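Local coordinates for protein AlkZ (Streptomyces sahachiroi, PDB 5UUJ) that belongs to the AlkZ-like family of DNA glycosylases, within the helix-turn-helix clan, at residues A128-E140 with P179-S192. Sequence-based numbering, arbitrary orientation.
Sequences AGILDGVVLTRDE and PNRGNKITFTLPAS
Arg181 reaches across to Glu140 and grips its carboxylate in a salt bridge, end-on with two nitrogens, NH2 to OE1 at 2.9 Å and NH1 to OE2 at 3.0 Å. Going outward along Glu140, CB sets off toward 179-192, the chain runs extended beyond CG, and CD arrives at the edge of the guanidinium, in its plane. The two flat groups are nonetheless twisted 48° apart, and NH1 meets OE2 from above the carboxylate plane. OE1 has a second donor: Arg181 NH2 meets it on its syn side and Thr137 N on its anti side, the latter well out of the carboxylate plane. In return Glu140 N donates to Thr137 OG1, which completes a capping box at the start of helix 138-146. With OG1 between the backbone N and the carbonyl carbon (chi1 65°), Thr137 is left with CG2 lying over one face of the guanidinium, 3.6 Å from Arg181 NH1.

Next door, Leu136 and Phe187 form an antiparallel hydrogen-bonded pair, with Phe187 N only 2.6 Å from Leu136 O. Farther along, Thr188 OG1 donates to Val134 O at 2.7 Å. Leu131 O takes Leu189 N and Val134 N from opposite faces of its plane, tying the type II turn 131-134 to the strand's end, while Leu189 CD2 packs against Asp132 CA at 3.7 Å.

Overall, 136-137 is an outer strand of a small three-stranded antiparallel sheet, with 186-188 in the middle and 176-177 beyond. Trp162 meets the Phe187 ring nearly at right angles, and Leu131 touches Leu141 of helix 138-146.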
loop_
_atom_site.group_PDB
_atom_site.type_symbol
_atom_site.label_atom_id
_atom_site.label_comp_id
_atom_site.label_asym_id
_atom_site.label_seq_id
_atom_site.Cartn_x
_atom_site.Cartn_y
_atom_site.Cartn_z
ATOM N N ALA A 128 9.828 -22.681 -3.125
ATOM C CA ALA A 128 10.809 -21.999 -3.959
ATOM C C ALA A 128 11.262 -22.897 -5.107
ATOM O O ALA A 128 11.444 -22.435 -6.233
ATOM C CB ALA A 128 12.004 -21.558 -3.125
ATOM N N GLY A 129 11.436 -24.184 -4.817
ATOM C CA GLY A 129 11.870 -25.140 -5.822
ATOM C C GLY A 129 10.779 -25.474 -6.822
ATOM O O GLY A 129 11.032 -25.583 -8.023
ATOM N N ILE A 130 9.559 -25.631 -6.325
ATOM C CA ILE A 130 8.425 -25.977 -7.171
ATOM C C ILE A 130 8.101 -24.851 -8.153
ATOM O O ILE A 130 7.787 -25.110 -9.315
ATOM C CB ILE A 130 7.183 -26.301 -6.310
ATOM C CG1 ILE A 130 7.411 -27.604 -5.538
ATOM C CG2 ILE A 130 5.925 -26.438 -7.167
ATOM C CD1 ILE A 130 6.475 -27.794 -4.361
ATOM N N LEU A 131 8.196 -23.607 -7.694
ATOM C CA LEU A 131 7.756 -22.463 -8.491
ATOM C C LEU A 131 8.862 -21.843 -9.350
ATOM O O LEU A 131 8.611 -20.894 -10.090
ATOM C CB LEU A 131 7.169 -21.388 -7.577
ATOM C CG LEU A 131 5.891 -21.752 -6.818
ATOM C CD1 LEU A 131 5.396 -20.546 -6.043
ATOM C CD2 LEU A 131 4.804 -22.269 -7.753
ATOM N N ASP A 132 10.075 -22.373 -9.258
ATOM C CA ASP A 132 11.184 -21.848 -10.044
ATOM C C ASP A 132 10.906 -22.039 -11.534
ATOM O O ASP A 132 11.033 -23.145 -12.060
ATOM C CB ASP A 132 12.496 -22.532 -9.652
ATOM C CG ASP A 132 13.714 -21.857 -10.257
ATOM O OD1 ASP A 132 14.822 -22.035 -9.710
ATOM O OD2 ASP A 132 13.573 -21.147 -11.273
ATOM N N GLY A 133 10.527 -20.955 -12.205
ATOM C CA GLY A 133 10.256 -20.990 -13.631
ATOM C C GLY A 133 8.976 -21.737 -13.950
ATOM O O GLY A 133 8.796 -22.238 -15.063
ATOM N N VAL A 134 8.087 -21.803 -12.961
ATOM C CA VAL A 134 6.839 -22.550 -13.070
ATOM C C VAL A 134 5.679 -21.727 -12.514
ATOM O O VAL A 134 5.814 -21.064 -11.485
ATOM C CB VAL A 134 6.921 -23.892 -12.317
ATOM C CG1 VAL A 134 5.626 -24.677 -12.464
ATOM C CG2 VAL A 134 8.098 -24.711 -12.823
ATOM N N VAL A 135 4.543 -21.783 -13.201
ATOM C CA VAL A 135 3.348 -21.045 -12.808
ATOM C C VAL A 135 2.230 -22.018 -12.432
ATOM O O VAL A 135 1.830 -22.851 -13.242
ATOM C CB VAL A 135 2.873 -20.115 -13.946
ATOM C CG1 VAL A 135 1.640 -19.329 -13.525
ATOM C CG2 VAL A 135 3.987 -19.165 -14.351
ATOM N N LEU A 136 1.732 -21.904 -11.202
ATOM C CA LEU A 136 0.719 -22.824 -10.685
ATOM C C LEU A 136 -0.401 -22.094 -9.961
ATOM O O LEU A 136 -0.173 -21.078 -9.305
ATOM C CB LEU A 136 1.349 -23.837 -9.725
ATOM C CG LEU A 136 2.456 -24.747 -10.253
ATOM C CD1 LEU A 136 3.031 -25.571 -9.112
ATOM C CD2 LEU A 136 1.941 -25.651 -11.357
ATOM N N THR A 137 -1.612 -22.628 -10.073
ATOM C CA THR A 137 -2.724 -22.160 -9.257
ATOM C C THR A 137 -2.482 -22.580 -7.811
ATOM O O THR A 137 -1.543 -23.325 -7.527
ATOM C CB THR A 137 -4.073 -22.728 -9.739
ATOM O OG1 THR A 137 -4.084 -24.151 -9.567
ATOM C CG2 THR A 137 -4.308 -22.398 -11.204
ATOM N N ARG A 138 -3.319 -22.101 -6.897
ATOM C CA ARG A 138 -3.224 -22.504 -5.499
ATOM C C ARG A 138 -3.370 -24.015 -5.372
ATOM O O ARG A 138 -2.544 -24.678 -4.745
ATOM C CB ARG A 138 -4.290 -21.801 -4.661
ATOM C CG ARG A 138 -4.391 -22.304 -3.224
ATOM C CD ARG A 138 -5.504 -21.595 -2.469
ATOM N NE ARG A 138 -6.795 -21.749 -3.142
ATOM C CZ ARG A 138 -7.669 -22.724 -2.902
ATOM N NH1 ARG A 138 -7.417 -23.654 -1.989
ATOM N NH2 ARG A 138 -8.809 -22.766 -3.579
ATOM N N ASP A 139 -4.424 -24.553 -5.976
ATOM C CA ASP A 139 -4.711 -25.979 -5.890
ATOM C C ASP A 139 -3.595 -26.818 -6.499
ATOM O O ASP A 139 -3.235 -27.865 -5.965
ATOM C CB ASP A 139 -6.038 -26.296 -6.581
ATOM C CG ASP A 139 -7.232 -25.713 -5.846
ATOM O OD1 ASP A 139 -7.213 -25.691 -4.595
ATOM O OD2 ASP A 139 -8.191 -25.282 -6.521
ATOM N N GLU A 140 -3.047 -26.356 -7.618
ATOM C CA GLU A 140 -1.951 -27.062 -8.269
ATOM C C GLU A 140 -0.708 -27.076 -7.382
ATOM O O GLU A 140 -0.022 -28.093 -7.286
ATOM C CB GLU A 140 -1.631 -26.425 -9.622
ATOM C CG GLU A 140 -2.644 -26.756 -10.706
ATOM C CD GLU A 140 -2.334 -26.080 -12.030
ATOM O OE1 GLU A 140 -1.561 -25.099 -12.037
ATOM O OE2 GLU A 140 -2.862 -26.536 -13.066
ATOM N N PRO A 179 1.103 -14.539 -13.970
ATOM C CA PRO A 179 0.005 -14.053 -14.806
ATOM C C PRO A 179 -1.268 -14.832 -14.506
ATOM O O PRO A 179 -1.189 -16.040 -14.285
ATOM C CB PRO A 179 0.495 -14.317 -16.237
ATOM C CG PRO A 179 1.977 -14.562 -16.112
ATOM C CD PRO A 179 2.171 -15.165 -14.765
ATOM N N ASN A 180 -2.415 -14.163 -14.477
ATOM C CA ASN A 180 -3.672 -14.866 -14.260
ATOM C C ASN A 180 -3.929 -15.854 -15.383
ATOM O O ASN A 180 -3.708 -15.544 -16.555
ATOM C CB ASN A 180 -4.841 -13.886 -14.152
ATOM C CG ASN A 180 -4.781 -13.033 -12.900
ATOM O OD1 ASN A 180 -4.076 -13.356 -11.944
ATOM N ND2 ASN A 180 -5.529 -11.937 -12.899
ATOM N N ARG A 181 -4.370 -17.052 -15.018
ATOM C CA ARG A 181 -4.828 -18.034 -15.990
ATOM C C ARG A 181 -6.341 -17.907 -16.095
ATOM O O ARG A 181 -7.077 -18.453 -15.274
ATOM C CB ARG A 181 -4.421 -19.449 -15.581
ATOM C CG ARG A 181 -4.636 -20.491 -16.665
ATOM C CD ARG A 181 -4.419 -21.891 -16.122
ATOM N NE ARG A 181 -3.100 -22.044 -15.514
ATOM C CZ ARG A 181 -2.763 -23.036 -14.694
ATOM N NH1 ARG A 181 -3.650 -23.970 -14.369
ATOM N NH2 ARG A 181 -1.538 -23.092 -14.190
ATOM N N GLY A 182 -6.799 -17.167 -17.098
ATOM C CA GLY A 182 -8.197 -16.800 -17.182
ATOM C C GLY A 182 -8.566 -15.951 -15.981
ATOM O O GLY A 182 -8.030 -14.856 -15.798
ATOM N N ASN A 183 -9.469 -16.467 -15.152
ATOM C CA ASN A 183 -9.914 -15.760 -13.954
ATOM C C ASN A 183 -9.225 -16.254 -12.685
ATOM O O ASN A 183 -9.372 -15.656 -11.619
ATOM C CB ASN A 183 -11.428 -15.898 -13.803
ATOM C CG ASN A 183 -12.188 -15.218 -14.927
ATOM O OD1 ASN A 183 -11.713 -14.245 -15.516
ATOM N ND2 ASN A 183 -13.375 -15.730 -15.231
ATOM N N LYS A 184 -8.474 -17.344 -12.802
ATOM C CA LYS A 184 -7.777 -17.918 -11.656
ATOM C C LYS A 184 -6.447 -17.219 -11.384
ATOM O O LYS A 184 -5.756 -16.785 -12.307
ATOM C CB LYS A 184 -7.542 -19.415 -11.874
ATOM C CG LYS A 184 -8.807 -20.258 -11.787
ATOM C CD LYS A 184 -8.534 -21.719 -12.103
ATOM C CE LYS A 184 -9.784 -22.567 -11.940
ATOM N NZ LYS A 184 -9.556 -23.983 -12.342
ATOM N N ILE A 185 -6.103 -17.111 -10.105
ATOM C CA ILE A 185 -4.816 -16.572 -9.686
ATOM C C ILE A 185 -3.755 -17.666 -9.729
ATOM O O ILE A 185 -4.039 -18.825 -9.428
ATOM C CB ILE A 185 -4.897 -15.975 -8.266
ATOM C CG1 ILE A 185 -5.749 -14.708 -8.283
ATOM C CG2 ILE A 185 -3.505 -15.650 -7.721
ATOM C CD1 ILE A 185 -6.154 -14.224 -6.907
ATOM N N THR A 186 -2.538 -17.285 -10.111
ATOM C CA THR A 186 -1.408 -18.206 -10.148
ATOM C C THR A 186 -0.275 -17.698 -9.271
ATOM O O THR A 186 -0.221 -16.513 -8.938
ATOM C CB THR A 186 -0.864 -18.396 -11.573
ATOM O OG1 THR A 186 -0.311 -17.161 -12.045
ATOM C CG2 THR A 186 -1.962 -18.861 -12.517
ATOM N N PHE A 187 0.630 -18.603 -8.912
ATOM C CA PHE A 187 1.799 -18.268 -8.108
ATOM C C PHE A 187 3.072 -18.654 -8.850
ATOM O O PHE A 187 3.075 -19.603 -9.634
ATOM C CB PHE A 187 1.755 -18.981 -6.755
ATOM C CG PHE A 187 0.594 -18.582 -5.893
ATOM C CD1 PHE A 187 0.675 -17.471 -5.074
ATOM C CD2 PHE A 187 -0.577 -19.321 -5.899
ATOM C CE1 PHE A 187 -0.389 -17.102 -4.276
ATOM C CE2 PHE A 187 -1.645 -18.954 -5.103
ATOM C CZ PHE A 187 -1.549 -17.842 -4.291
ATOM N N THR A 188 4.154 -17.921 -8.599
ATOM C CA THR A 188 5.447 -18.269 -9.171
ATOM C C THR A 188 6.588 -17.678 -8.340
ATOM O O THR A 188 6.357 -16.909 -7.407
ATOM C CB THR A 188 5.559 -17.795 -10.642
ATOM O OG1 THR A 188 6.651 -18.465 -11.280
ATOM C CG2 THR A 188 5.753 -16.281 -10.730
ATOM N N LEU A 189 7.816 -18.063 -8.679
ATOM C CA LEU A 189 9.006 -17.579 -7.983
ATOM C C LEU A 189 9.420 -16.205 -8.520
ATOM O O LEU A 189 9.627 -16.055 -9.727
ATOM C CB LEU A 189 10.155 -18.576 -8.149
ATOM C CG LEU A 189 11.434 -18.293 -7.362
ATOM C CD1 LEU A 189 11.219 -18.565 -5.877
ATOM C CD2 LEU A 189 12.581 -19.125 -7.900
ATOM N N PRO A 190 9.531 -15.196 -7.633
ATOM C CA PRO A 190 9.951 -13.855 -8.063
ATOM C C PRO A 190 11.261 -13.849 -8.855
ATOM O O PRO A 190 11.381 -13.129 -9.850
ATOM C CB PRO A 190 10.112 -13.104 -6.737
ATOM C CG PRO A 190 9.148 -13.773 -5.818
ATOM C CD PRO A 190 9.154 -15.218 -6.206
ATOM N N ALA A 191 12.224 -14.656 -8.423
ATOM C CA ALA A 191 13.528 -14.707 -9.078
ATOM C C ALA A 191 13.420 -15.140 -10.541
ATOM O O ALA A 191 14.067 -14.559 -11.407
ATOM C CB ALA A 191 14.456 -15.644 -8.321
ATOM N N SER A 192 12.601 -16.150 -10.821
ATOM C CA SER A 192 12.494 -16.673 -12.180
ATOM C C SER A 192 11.629 -15.780 -13.071
ATOM O O SER A 192 11.850 -15.701 -14.278
ATOM C CB SER A 192 11.933 -18.102 -12.169
ATOM O OG SER A 192 10.573 -18.130 -11.772
HETATM O O HOH W 1 -6.530 -25.023 -10.941
#